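Local coordinates for Pdx2 protein (Plasmodium falciparum, PDB 2ABW) that hydrolyses glutamine to glutamate and ammonia, which is channelled to the Pdx1 subunit for the biosynthesis of pyridoxal 5'-phosphate (vitamin B6), at residues 45-50 with 81-86. Sequence-based numbering, arbitrary orientation.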
loop_
_atom_site.group_PDB
_atom_site.type_symbol
_atom_site.label_atom_id
_atom_site.label_comp_id
_atom_site.label_asym_id
_atom_site.label_seq_id
_atom_site.Cartn_x
_atom_site.Cartn_y
_atom_site.Cartn_z
ATOM N N ASP A 45 4.443 13.765 -3.772
ATOM C CA ASP A 45 5.149 13.721 -2.528
ATOM C C ASP A 45 5.001 12.315 -1.869
ATOM O O ASP A 45 5.787 11.939 -1.012
ATOM C CB ASP A 45 4.475 14.719 -1.603
ATOM C CG ASP A 45 4.646 16.141 -2.056
ATOM O OD1 ASP A 45 5.782 16.508 -2.477
ATOM O OD2 ASP A 45 3.702 16.961 -2.066
ATOM N N GLY A 46 3.931 11.606 -2.211
ATOM C CA GLY A 46 3.718 10.206 -1.793
ATOM C C GLY A 46 2.900 9.469 -2.818
ATOM O O GLY A 46 2.238 10.131 -3.697
ATOM N N LEU A 47 2.866 8.146 -2.772
ATOM C CA LEU A 47 2.176 7.359 -3.841
ATOM C C LEU A 47 1.420 6.207 -3.158
ATOM O O LEU A 47 1.942 5.584 -2.207
ATOM C CB LEU A 47 3.224 6.783 -4.802
ATOM C CG LEU A 47 2.688 5.898 -5.874
ATOM C CD1 LEU A 47 1.939 6.732 -6.868
ATOM C CD2 LEU A 47 3.807 5.041 -6.547
ATOM N N VAL A 48 0.217 5.945 -3.681
ATOM C CA VAL A 48 -0.541 4.769 -3.315
ATOM C C VAL A 48 -0.542 3.812 -4.495
ATOM O O VAL A 48 -0.861 4.226 -5.679
ATOM C CB VAL A 48 -1.986 5.152 -2.996
ATOM C CG1 VAL A 48 -2.738 3.891 -2.617
ATOM C CG2 VAL A 48 -2.003 6.209 -1.890
ATOM N N ILE A 49 -0.224 2.522 -4.242
ATOM C CA ILE A 49 -0.351 1.472 -5.247
ATOM C C ILE A 49 -1.458 0.555 -4.795
ATOM O O ILE A 49 -1.204 -0.203 -3.895
ATOM C CB ILE A 49 0.951 0.743 -5.455
ATOM C CG1 ILE A 49 2.042 1.736 -5.930
ATOM C CG2 ILE A 49 0.726 -0.356 -6.573
ATOM C CD1 ILE A 49 3.414 1.163 -6.453
ATOM N N PRO A 50 -2.612 0.595 -5.441
ATOM C CA PRO A 50 -3.691 -0.324 -5.100
ATOM C C PRO A 50 -3.719 -1.507 -6.073
ATOM O O PRO A 50 -2.758 -1.722 -6.746
ATOM C CB PRO A 50 -4.870 0.620 -5.147
ATOM C CG PRO A 50 -4.585 1.464 -6.422
ATOM C CD PRO A 50 -3.060 1.623 -6.410
ATOM N N LYS A 81 10.547 8.299 -0.626
ATOM C CA LYS A 81 9.280 8.978 -0.541
ATOM C C LYS A 81 8.217 7.990 -0.039
ATOM O O LYS A 81 8.278 6.811 -0.280
ATOM C CB LYS A 81 8.886 9.558 -1.850
ATOM C CG LYS A 81 9.783 10.750 -2.179
ATOM C CD LYS A 81 9.009 11.558 -3.266
ATOM C CE LYS A 81 9.735 12.584 -3.829
ATOM N NZ LYS A 81 8.983 13.255 -4.863
ATOM N N PRO A 82 7.254 8.505 0.755
ATOM C CA PRO A 82 6.237 7.600 1.293
ATOM C C PRO A 82 5.451 6.844 0.219
ATOM O O PRO A 82 4.994 7.479 -0.756
ATOM C CB PRO A 82 5.333 8.530 2.121
ATOM C CG PRO A 82 6.237 9.618 2.537
ATOM C CD PRO A 82 7.138 9.854 1.316
ATOM N N ILE A 83 5.200 5.562 0.485
ATOM C CA ILE A 83 4.431 4.723 -0.420
ATOM C C ILE A 83 3.533 3.829 0.381
ATOM O O ILE A 83 3.941 3.339 1.398
ATOM C CB ILE A 83 5.365 3.955 -1.377
ATOM C CG1 ILE A 83 4.557 3.283 -2.498
ATOM C CG2 ILE A 83 6.310 3.061 -0.611
ATOM C CD1 ILE A 83 5.378 2.856 -3.682
ATOM N N TRP A 84 2.344 3.664 -0.109
ATOM C CA TRP A 84 1.304 2.806 0.510
ATOM C C TRP A 84 0.917 1.789 -0.528
ATOM O O TRP A 84 0.275 2.106 -1.541
ATOM C CB TRP A 84 0.096 3.643 0.895
ATOM C CG TRP A 84 -0.988 2.872 1.577
ATOM C CD1 TRP A 84 -0.904 1.570 2.084
ATOM C CD2 TRP A 84 -2.272 3.352 1.891
ATOM N NE1 TRP A 84 -2.113 1.203 2.636
ATOM C CE2 TRP A 84 -2.965 2.300 2.544
ATOM C CE3 TRP A 84 -2.925 4.579 1.691
ATOM C CZ2 TRP A 84 -4.252 2.454 3.004
ATOM C CZ3 TRP A 84 -4.220 4.681 2.085
ATOM C CH2 TRP A 84 -4.857 3.663 2.775
ATOM N N GLY A 85 1.268 0.539 -0.285
ATOM C CA GLY A 85 0.784 -0.550 -1.106
ATOM C C GLY A 85 -0.371 -1.232 -0.448
ATOM O O GLY A 85 -0.246 -1.673 0.677
ATOM N N THR A 86 -1.515 -1.299 -1.144
ATOM C CA THR A 86 -2.681 -1.904 -0.606
ATOM C C THR A 86 -3.167 -3.026 -1.534
ATOM O O THR A 86 -3.142 -2.917 -2.728
ATOM C CB THR A 86 -3.713 -0.871 -0.264
ATOM O OG1 THR A 86 -4.743 -1.477 0.580
ATOM C CG2 THR A 86 -4.335 -0.271 -1.503
HETATM O O HOH W 1 8.014 15.765 -3.933
#
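The indole of Trp84 meets Val48 obliquely, its six-membered ring reaching methyl CG2 through CE3 at 4.0 Å. The two side chains stand side by side on one face of a parallel sheet, where a broad aromatic and a compact beta-branched residue fill neighbouring places; Phe22 touches both, while NE1 hydrogen-bonds Thr193. The ring of Pro50 lies further along, its CB 3.8 Å from CG2 of Thr86. On the reverse face, Ile83 holds CG1 anti to its backbone N (chi1 -169°), which brings CD1 against both Leu47 CD2 and Ile49 CD1, the three methyls forming a triangle with Ile83 CD1 3.8 Å from Ile49 CD1. Gly85, lacking a side chain, adds no bulk beside Ile49 there.

Strands 46-49 and 83-86 run parallel at 8°, zipped by four backbone bonds. Leu47 N donates to Pro82 O, Trp84 N to Leu47 O, Ile49 N to Trp84 O at 2.8 Å, and Thr86 N to Ile49 O. Proline, with no N-H to give, suits position 82 because strand 46-49 asks for its carbonyl and not for an N-H. Before the strands, one water bridges Asp45 OD1 and Lys81 NZ, which stay 5.1 Å apart, too far for a direct salt bridge; OD1 also forms a salt bridge with Lys217, and NZ hydrogen-bonds Cys44 O.

The pair is central to the class I glutaminase fold: strand 83-86 leads into the nucleophile elbow carrying Cys87. Helix 63-77 covers the Leu47 and Ile83 face, helices 16-23 and 204-219 pack against Trp84, and strands 4-9 and 190-193 flank the pair in the sheet.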